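Local coordinates for protein 3-hydroxyisobutyryl-CoA hydrolase (PDB 4HDT) that probably hydrolyses 3-hydroxy-2-methylpropanoyl-CoA to 3-hydroxy-2-methylpropanoate and free CoA, has a crotonase-like sequence and binds zinc ions, at residues A87-N98 / L289-L300. Sequence-based numbering, arbitrary orientation.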
ATOM      1  N   ALA A  87     -12.623 -12.762  -2.186  1.00 14.79           N
ATOM      2  CA  ALA A  87     -11.973 -11.616  -1.578  1.00 14.16           C
ATOM      3  C   ALA A  87     -11.312 -12.002  -0.247  1.00 14.35           C
ATOM      4  O   ALA A  87     -10.151 -11.657  -0.009  1.00 13.57           O
ATOM      5  CB  ALA A  87     -12.930 -10.457  -1.366  1.00 14.29           C
ATOM      6  N   ARG A  88     -12.038 -12.682   0.621  1.00 15.54           N
ATOM      7  CA  ARG A  88     -11.440 -13.080   1.889  1.00 16.44           C
ATOM      8  C   ARG A  88     -10.244 -14.019   1.727  1.00 16.41           C
ATOM      9  O   ARG A  88      -9.212 -13.882   2.408  1.00 15.93           O
ATOM     10  CB  ARG A  88     -12.478 -13.681   2.817  1.00 18.58           C
ATOM     11  CG  ARG A  88     -13.492 -12.651   3.276  1.00 20.42           C
ATOM     12  CD  ARG A  88     -14.333 -13.221   4.393  1.00 22.84           C
ATOM     13  NE  ARG A  88     -15.207 -14.243   3.867  1.00 25.22           N
ATOM     14  CZ  ARG A  88     -16.414 -14.016   3.361  1.00 26.69           C
ATOM     15  NH1 ARG A  88     -16.932 -12.794   3.364  1.00 27.57           N
ATOM     16  NH2 ARG A  88     -17.108 -15.035   2.891  1.00 29.37           N
ATOM     17  N   ARG A  89     -10.340 -14.967   0.809  1.00 16.45           N
ATOM     18  CA  ARG A  89      -9.235 -15.867   0.638  1.00 16.85           C
ATOM     19  C   ARG A  89      -8.034 -15.129   0.054  1.00 14.87           C
ATOM     20  O   ARG A  89      -6.895 -15.383   0.435  1.00 14.27           O
ATOM     21  CB  ARG A  89      -9.603 -17.022  -0.259  1.00 19.26           C
ATOM     22  CG  ARG A  89      -8.506 -18.087  -0.299  1.00 21.65           C
ATOM     23  CD  ARG A  89      -8.243 -18.743   1.073  1.00 25.36           C
ATOM     24  NE  ARG A  89      -6.851 -19.160   1.186  1.00 28.82           N
ATOM     25  CZ  ARG A  89      -6.335 -19.897   2.175  1.00 31.88           C
ATOM     26  NH1 ARG A  89      -7.111 -20.358   3.164  1.00 36.83           N
ATOM     27  NH2 ARG A  89      -5.029 -20.203   2.161  1.00 30.63           N
ATOM     28  N   PHE A  90      -8.300 -14.244  -0.899  1.00 13.41           N
ATOM     29  CA  PHE A  90      -7.240 -13.425  -1.506  1.00 12.47           C
ATOM     30  C   PHE A  90      -6.516 -12.637  -0.403  1.00 12.12           C
ATOM     31  O   PHE A  90      -5.291 -12.661  -0.325  1.00 11.78           O
ATOM     32  CB  PHE A  90      -7.811 -12.480  -2.594  1.00 12.16           C
ATOM     33  CG  PHE A  90      -6.819 -11.458  -3.088  1.00 11.62           C
ATOM     34  CD1 PHE A  90      -5.786 -11.819  -3.925  1.00 11.70           C
ATOM     35  CD2 PHE A  90      -6.905 -10.157  -2.657  1.00 11.30           C
ATOM     36  CE1 PHE A  90      -4.868 -10.893  -4.397  1.00 11.37           C
ATOM     37  CE2 PHE A  90      -5.991  -9.215  -3.085  1.00 11.02           C
ATOM     38  CZ  PHE A  90      -4.937  -9.593  -3.950  1.00 10.92           C
ATOM     39  N   TRP A  91      -7.285 -11.941   0.408  1.00 11.77           N
ATOM     40  CA  TRP A  91      -6.685 -11.102   1.464  1.00 11.49           C
ATOM     41  C   TRP A  91      -5.947 -11.974   2.473  1.00 11.88           C
ATOM     42  O   TRP A  91      -4.890 -11.577   2.973  1.00 11.19           O
ATOM     43  CB  TRP A  91      -7.750 -10.276   2.147  1.00 11.56           C
ATOM     44  CG  TRP A  91      -8.297  -9.167   1.343  1.00 11.57           C
ATOM     45  CD1 TRP A  91      -7.622  -8.414   0.454  1.00 11.50           C
ATOM     46  CD2 TRP A  91      -9.623  -8.660   1.372  1.00 12.03           C
ATOM     47  NE1 TRP A  91      -8.437  -7.463  -0.094  1.00 11.62           N
ATOM     48  CE2 TRP A  91      -9.684  -7.588   0.461  1.00 11.79           C
ATOM     49  CE3 TRP A  91     -10.768  -9.000   2.078  1.00 12.19           C
ATOM     50  CZ2 TRP A  91     -10.877  -6.837   0.248  1.00 11.96           C
ATOM     51  CZ3 TRP A  91     -11.946  -8.253   1.884  1.00 12.56           C
ATOM     52  CH2 TRP A  91     -11.995  -7.205   0.968  1.00 12.39           C
ATOM     53  N   PHE A  92      -6.504 -13.123   2.816  1.00 12.45           N
ATOM     54  CA  PHE A  92      -5.831 -14.043   3.734  1.00 13.08           C
ATOM     55  C   PHE A  92      -4.422 -14.390   3.220  1.00 12.29           C
ATOM     56  O   PHE A  92      -3.432 -14.253   3.933  1.00 12.16           O
ATOM     57  CB  PHE A  92      -6.707 -15.297   3.921  1.00 14.53           C
ATOM     58  CG  PHE A  92      -6.337 -16.164   5.079  1.00 16.05           C
ATOM     59  CD1 PHE A  92      -5.439 -17.188   4.937  1.00 17.06           C
ATOM     60  CD2 PHE A  92      -6.946 -15.985   6.300  1.00 17.23           C
ATOM     61  CE1 PHE A  92      -5.104 -18.008   6.016  1.00 17.89           C
ATOM     62  CE2 PHE A  92      -6.622 -16.779   7.381  1.00 17.88           C
ATOM     63  CZ  PHE A  92      -5.694 -17.785   7.242  1.00 18.21           C
ATOM     64  N   ASP A  93      -4.313 -14.824   1.976  1.00 12.02           N
ATOM     65  CA  ASP A  93      -3.046 -15.178   1.364  1.00 11.60           C
ATOM     66  C   ASP A  93      -2.154 -13.944   1.128  1.00 10.80           C
ATOM     67  O   ASP A  93      -0.942 -13.994   1.322  1.00 10.50           O
ATOM     68  CB  ASP A  93      -3.282 -15.925   0.043  1.00 12.18           C
ATOM     69  CG  ASP A  93      -3.814 -17.334   0.250  1.00 13.19           C
ATOM     70  OD1 ASP A  93      -3.577 -17.969   1.336  1.00 14.01           O
ATOM     71  OD2 ASP A  93      -4.474 -17.870  -0.689  1.00 14.52           O
ATOM     72  N   GLU A  94      -2.767 -12.830   0.731  1.00 10.28           N
ATOM     73  CA  GLU A  94      -1.994 -11.628   0.456  1.00  9.57           C
ATOM     74  C   GLU A  94      -1.362 -11.063   1.722  1.00  9.28           C
ATOM     75  O   GLU A  94      -0.183 -10.718   1.713  1.00  8.89           O
ATOM     76  CB  GLU A  94      -2.861 -10.553  -0.189  1.00  9.40           C
ATOM     77  CG  GLU A  94      -2.097  -9.298  -0.602  1.00  9.14           C
ATOM     78  CD  GLU A  94      -3.007  -8.228  -1.142  1.00  8.99           C
ATOM     79  OE1 GLU A  94      -4.116  -8.095  -0.583  1.00  9.08           O
ATOM     80  OE2 GLU A  94      -2.640  -7.509  -2.094  1.00  9.19           O
ATOM     81  N   TYR A  95      -2.130 -11.012   2.787  1.00  9.38           N
ATOM     82  CA  TYR A  95      -1.619 -10.425   4.029  1.00  9.20           C
ATOM     83  C   TYR A  95      -0.570 -11.346   4.641  1.00  9.40           C
ATOM     84  O   TYR A  95       0.418 -10.887   5.210  1.00  8.94           O
ATOM     85  CB  TYR A  95      -2.696 -10.067   5.041  1.00  9.54           C
ATOM     86  CG  TYR A  95      -3.755  -9.045   4.577  1.00  9.36           C
ATOM     87  CD1 TYR A  95      -3.700  -8.433   3.331  1.00  9.02           C
ATOM     88  CD2 TYR A  95      -4.815  -8.747   5.382  1.00  9.82           C
ATOM     89  CE1 TYR A  95      -4.688  -7.560   2.902  1.00  8.99           C
ATOM     90  CE2 TYR A  95      -5.808  -7.862   4.977  1.00  9.92           C
ATOM     91  CZ  TYR A  95      -5.769  -7.301   3.735  1.00  9.38           C
ATOM     92  OH  TYR A  95      -6.827  -6.483   3.382  1.00  9.69           O
ATOM     93  N   ARG A  96      -0.731 -12.652   4.526  1.00  9.98           N
ATOM     94  CA  ARG A  96       0.338 -13.544   4.914  1.00 10.47           C
ATOM     95  C   ARG A  96       1.640 -13.332   4.110  1.00  9.97           C
ATOM     96  O   ARG A  96       2.747 -13.362   4.672  1.00 10.10           O
ATOM     97  CB  ARG A  96      -0.154 -15.007   4.836  1.00 11.44           C
ATOM     98  CG  ARG A  96      -1.073 -15.373   6.013  1.00 12.60           C
ATOM     99  CD  ARG A  96      -1.955 -16.614   5.753  1.00 13.86           C
ATOM    100  NE  ARG A  96      -1.194 -17.784   5.398  1.00 14.91           N
ATOM    101  CZ  ARG A  96      -0.725 -18.698   6.260  1.00 16.27           C
ATOM    102  NH1 ARG A  96      -0.918 -18.561   7.572  1.00 17.15           N
ATOM    103  NH2 ARG A  96      -0.037 -19.755   5.822  1.00 17.80           N
ATOM    104  N   LEU A  97       1.508 -13.080   2.818  1.00  9.54           N
ATOM    105  CA  LEU A  97       2.645 -12.752   1.987  1.00  9.37           C
ATOM    106  C   LEU A  97       3.282 -11.436   2.445  1.00  9.02           C
ATOM    107  O   LEU A  97       4.514 -11.345   2.553  1.00  9.39           O
ATOM    108  CB  LEU A  97       2.231 -12.652   0.509  1.00  9.29           C
ATOM    109  CG  LEU A  97       3.254 -12.023  -0.480  1.00  9.22           C
ATOM    110  CD1 LEU A  97       4.522 -12.844  -0.565  1.00  9.69           C
ATOM    111  CD2 LEU A  97       2.643 -11.822  -1.874  1.00  9.29           C
ATOM    112  N   ASN A  98       2.448 -10.422   2.678  1.00  8.68           N
ATOM    113  CA  ASN A  98       2.970  -9.096   3.158  1.00  8.26           C
ATOM    114  C   ASN A  98       3.826  -9.267   4.420  1.00  8.48           C
ATOM    115  O   ASN A  98       4.943  -8.738   4.526  1.00  8.33           O
ATOM    116  CB  ASN A  98       1.822  -8.087   3.425  1.00  8.17           C
ATOM    117  CG  ASN A  98       0.899  -7.841   2.234  1.00  8.09           C
ATOM    118  OD1 ASN A  98      -0.334  -7.727   2.418  1.00  8.25           O
ATOM    119  ND2 ASN A  98       1.457  -7.708   1.043  1.00  8.06           N
ATOM    120  N   LEU A 289      -1.899  -6.425  10.544  1.00 11.01           N
ATOM    121  CA  LEU A 289      -2.614  -7.103   9.444  1.00 11.11           C
ATOM    122  C   LEU A 289      -3.875  -7.793   9.953  1.00 11.98           C
ATOM    123  O   LEU A 289      -4.835  -7.912   9.229  1.00 11.60           O
ATOM    124  CB  LEU A 289      -1.699  -8.118   8.751  1.00 10.84           C
ATOM    125  CG  LEU A 289      -0.588  -7.451   7.915  1.00 10.26           C
ATOM    126  CD1 LEU A 289       0.575  -8.396   7.613  1.00 10.16           C
ATOM    127  CD2 LEU A 289      -1.167  -6.921   6.637  1.00  9.86           C
ATOM    128  N   ARG A 290      -3.855  -8.323  11.179  1.00 13.17           N
ATOM    129  CA  ARG A 290      -5.077  -8.950  11.722  1.00 14.44           C
ATOM    130  C   ARG A 290      -6.220  -7.942  11.831  1.00 13.81           C
ATOM    131  O   ARG A 290      -7.361  -8.277  11.570  1.00 14.02           O
ATOM    132  CB  ARG A 290      -4.851  -9.509  13.128  1.00 16.67           C
ATOM    133  CG  ARG A 290      -3.948 -10.681  13.230  1.00 19.31           C
ATOM    134  CD  ARG A 290      -3.876 -11.074  14.722  1.00 21.90           C
ATOM    135  NE  ARG A 290      -2.507 -11.308  15.166  1.00 24.61           N
ATOM    136  CZ  ARG A 290      -1.899 -12.486  15.093  1.00 26.23           C
ATOM    137  NH1 ARG A 290      -2.513 -13.574  14.605  1.00 27.46           N
ATOM    138  NH2 ARG A 290      -0.648 -12.572  15.485  1.00 28.65           N
ATOM    139  N   GLN A 291      -5.895  -6.714  12.233  1.00 13.04           N
ATOM    140  CA  GLN A 291      -6.861  -5.640  12.321  1.00 12.87           C
ATOM    141  C   GLN A 291      -7.340  -5.272  10.928  1.00 12.01           C
ATOM    142  O   GLN A 291      -8.543  -5.132  10.678  1.00 12.02           O
ATOM    143  CB  GLN A 291      -6.256  -4.426  13.014  1.00 13.12           C
ATOM    144  CG  GLN A 291      -7.164  -3.214  13.147  1.00 13.65           C
ATOM    145  CD  GLN A 291      -6.551  -2.216  14.112  1.00 14.19           C
ATOM    146  OE1 GLN A 291      -6.739  -2.328  15.336  1.00 15.93           O
ATOM    147  NE2 GLN A 291      -5.787  -1.301  13.590  1.00 14.27           N
ATOM    148  N   GLU A 292      -6.402  -5.123  10.013  1.00 11.03           N
ATOM    149  CA  GLU A 292      -6.752  -4.766   8.653  1.00 10.37           C
ATOM    150  C   GLU A 292      -7.672  -5.823   8.035  1.00 10.57           C
ATOM    151  O   GLU A 292      -8.577  -5.519   7.254  1.00 10.30           O
ATOM    152  CB  GLU A 292      -5.497  -4.617   7.793  1.00  9.95           C
ATOM    153  CG  GLU A 292      -4.671  -3.351   8.059  1.00  9.65           C
ATOM    154  CD  GLU A 292      -3.388  -3.262   7.246  1.00  9.44           C
ATOM    155  OE1 GLU A 292      -3.170  -4.113   6.371  1.00  9.08           O
ATOM    156  OE2 GLU A 292      -2.581  -2.329   7.489  1.00  9.17           O
ATOM    157  N   TYR A 293      -7.458  -7.075   8.374  1.00 10.82           N
ATOM    158  CA  TYR A 293      -8.282  -8.144   7.800  1.00 11.36           C
ATOM    159  C   TYR A 293      -9.732  -8.027   8.299  1.00 11.82           C
ATOM    160  O   TYR A 293     -10.663  -8.188   7.516  1.00 11.94           O
ATOM    161  CB  TYR A 293      -7.696  -9.510   8.174  1.00 11.93           C
ATOM    162  CG  TYR A 293      -8.418 -10.690   7.591  1.00 12.61           C
ATOM    163  CD1 TYR A 293      -8.301 -10.995   6.220  1.00 12.63           C
ATOM    164  CD2 TYR A 293      -9.197 -11.509   8.393  1.00 13.67           C
ATOM    165  CE1 TYR A 293      -8.954 -12.068   5.668  1.00 13.38           C
ATOM    166  CE2 TYR A 293      -9.860 -12.570   7.846  1.00 14.58           C
ATOM    167  CZ  TYR A 293      -9.749 -12.865   6.501  1.00 14.23           C
ATOM    168  OH  TYR A 293     -10.463 -13.965   6.036  1.00 15.19           O
ATOM    169  N   ARG A 294      -9.922  -7.747   9.590  1.00 12.31           N
ATOM    170  CA  ARG A 294     -11.282  -7.496  10.121  1.00 13.18           C
ATOM    171  C   ARG A 294     -11.942  -6.345   9.353  1.00 12.53           C
ATOM    172  O   ARG A 294     -13.097  -6.436   8.945  1.00 13.00           O
ATOM    173  CB  ARG A 294     -11.268  -7.143  11.614  1.00 14.27           C
ATOM    174  CG  ARG A 294     -10.798  -8.300  12.496  1.00 15.73           C
ATOM    175  CD  ARG A 294     -10.659  -7.854  13.943  1.00 17.33           C
ATOM    176  NE  ARG A 294     -10.617  -8.961  14.882  1.00 19.83           N
ATOM    177  CZ  ARG A 294     -10.599  -8.821  16.219  1.00 21.47           C
ATOM    178  NH1 ARG A 294     -10.581  -7.606  16.775  1.00 22.53           N
ATOM    179  NH2 ARG A 294     -10.591  -9.895  17.003  1.00 23.44           N
ATOM    180  N   VAL A 295     -11.185  -5.274   9.136  1.00 11.70           N
ATOM    181  CA  VAL A 295     -11.706  -4.091   8.446  1.00 11.34           C
ATOM    182  C   VAL A 295     -12.081  -4.415   6.999  1.00 11.10           C
ATOM    183  O   VAL A 295     -13.177  -4.039   6.541  1.00 11.13           O
ATOM    184  CB  VAL A 295     -10.714  -2.923   8.541  1.00 10.85           C
ATOM    185  CG1 VAL A 295     -11.073  -1.741   7.655  1.00 10.61           C
ATOM    186  CG2 VAL A 295     -10.576  -2.457  10.009  1.00 11.13           C
ATOM    187  N   SER A 296     -11.197  -5.118   6.289  1.00 10.68           N
ATOM    188  CA  SER A 296     -11.476  -5.500   4.893  1.00 10.78           C
ATOM    189  C   SER A 296     -12.708  -6.402   4.800  1.00 11.86           C
ATOM    190  O   SER A 296     -13.563  -6.187   3.971  1.00 11.92           O
ATOM    191  CB  SER A 296     -10.264  -6.149   4.235  1.00 10.23           C
ATOM    192  OG  SER A 296      -9.145  -5.247   4.214  1.00  9.92           O
ATOM    193  N   CYS A 297     -12.776  -7.403   5.674  1.00 12.90           N
ATOM    194  CA  CYS A 297     -13.928  -8.295   5.739  1.00 14.49           C
ATOM    195  C   CYS A 297     -15.219  -7.524   5.969  1.00 14.91           C
ATOM    196  O   CYS A 297     -16.243  -7.807   5.319  1.00 15.32           O
ATOM    197  CB  CYS A 297     -13.733  -9.315   6.832  1.00 15.62           C
ATOM    198  SG  CYS A 297     -12.584 -10.655   6.406  1.00 18.01           S
ATOM    199  N   ALA A 298     -15.192  -6.577   6.907  1.00 14.64           N
ATOM    200  CA  ALA A 298     -16.368  -5.741   7.173  1.00 15.19           C
ATOM    201  C   ALA A 298     -16.757  -4.913   5.933  1.00 15.33           C
ATOM    202  O   ALA A 298     -17.969  -4.811   5.603  1.00 16.25           O
ATOM    203  CB  ALA A 298     -16.117  -4.847   8.384  1.00 15.15           C
ATOM    204  N   SER A 299     -15.757  -4.373   5.242  1.00 14.89           N
ATOM    205  CA  SER A 299     -16.006  -3.556   4.060  1.00 15.14           C
ATOM    206  C   SER A 299     -16.744  -4.358   2.956  1.00 15.65           C
ATOM    207  O   SER A 299     -17.498  -3.781   2.163  1.00 15.25           O
ATOM    208  CB  SER A 299     -14.722  -2.968   3.511  1.00 14.76           C
ATOM    209  OG  SER A 299     -14.089  -3.935   2.713  1.00 15.03           O
ATOM    210  N   LEU A 300     -16.548  -5.669   2.905  1.00 16.45           N
ATOM    211  CA  LEU A 300     -17.284  -6.460   1.911  1.00 16.97           C
ATOM    212  C   LEU A 300     -18.804  -6.374   2.047  1.00 17.75           C
ATOM    213  O   LEU A 300     -19.534  -6.611   1.081  1.00 19.09           O
ATOM    214  CB  LEU A 300     -16.878  -7.935   1.957  1.00 17.22           C
ATOM    215  CG  LEU A 300     -15.546  -8.313   1.396  1.00 16.92           C
ATOM    216  CD1 LEU A 300     -15.350  -9.812   1.695  1.00 17.43           C
ATOM    217  CD2 LEU A 300     -15.487  -8.028  -0.120  1.00 16.73           C
TER
HETATM  218  O   HOH W   1     -17.313 -10.242   5.089  1.00 27.07           O
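Helices 87-98 and 289-299 run nearly antiparallel, their axes at 164° and 10.4 Å apart at closest approach, with Trp91 level with Tyr293 and Tyr95 with Leu289. At this separation three aromatic side chains interlock as knobs in holes: Trp91 and Tyr95 from one helix, Tyr293 from the other. Trp91 enters a hole formed by Tyr293, Ser296, Cys297 and Ser299; Ser296 CB makes a CH-pi contact 3.6 Å from the centroid of the indole six-membered ring, only 13° off its normal, while Leu300 CG meets the ring edge. In return, Tyr293 sits among Arg88, Trp91, Phe92 and Tyr95. Its CG lies anti to the backbone N (chi1 -177°), which carries the ring across to the other helix, where the edge of the Tyr293 ring meets Arg88 O, 3.7 Å from Tyr293 CE1. Tyr95 lies among Leu289, Glu292, Tyr293 and Ser296. Tyr95 OH and Ser296 OG are hydrogen-bonded at 2.8 Å, and the tyrosine hydroxyl also hydrogen-bonds Asp150 OD2, beyond the helix pair. At the far end, Leu300 CD2 touches Ala87 CB (3.7 Å), and Cys297 SG packs on Arg88 CD (3.7 Å). One water bridges Cys297 O and, weakly, Arg88 NH1; Arg88 NH2 hydrogen-bonds Asp83 O. The pair joins parts of the chain 191 residues apart in sequence: helix 35-49 flanks helix 85-103, helix 266-279 packs against helix 285-299, and helix 73-81 touches Ala87, Trp91 and Leu300.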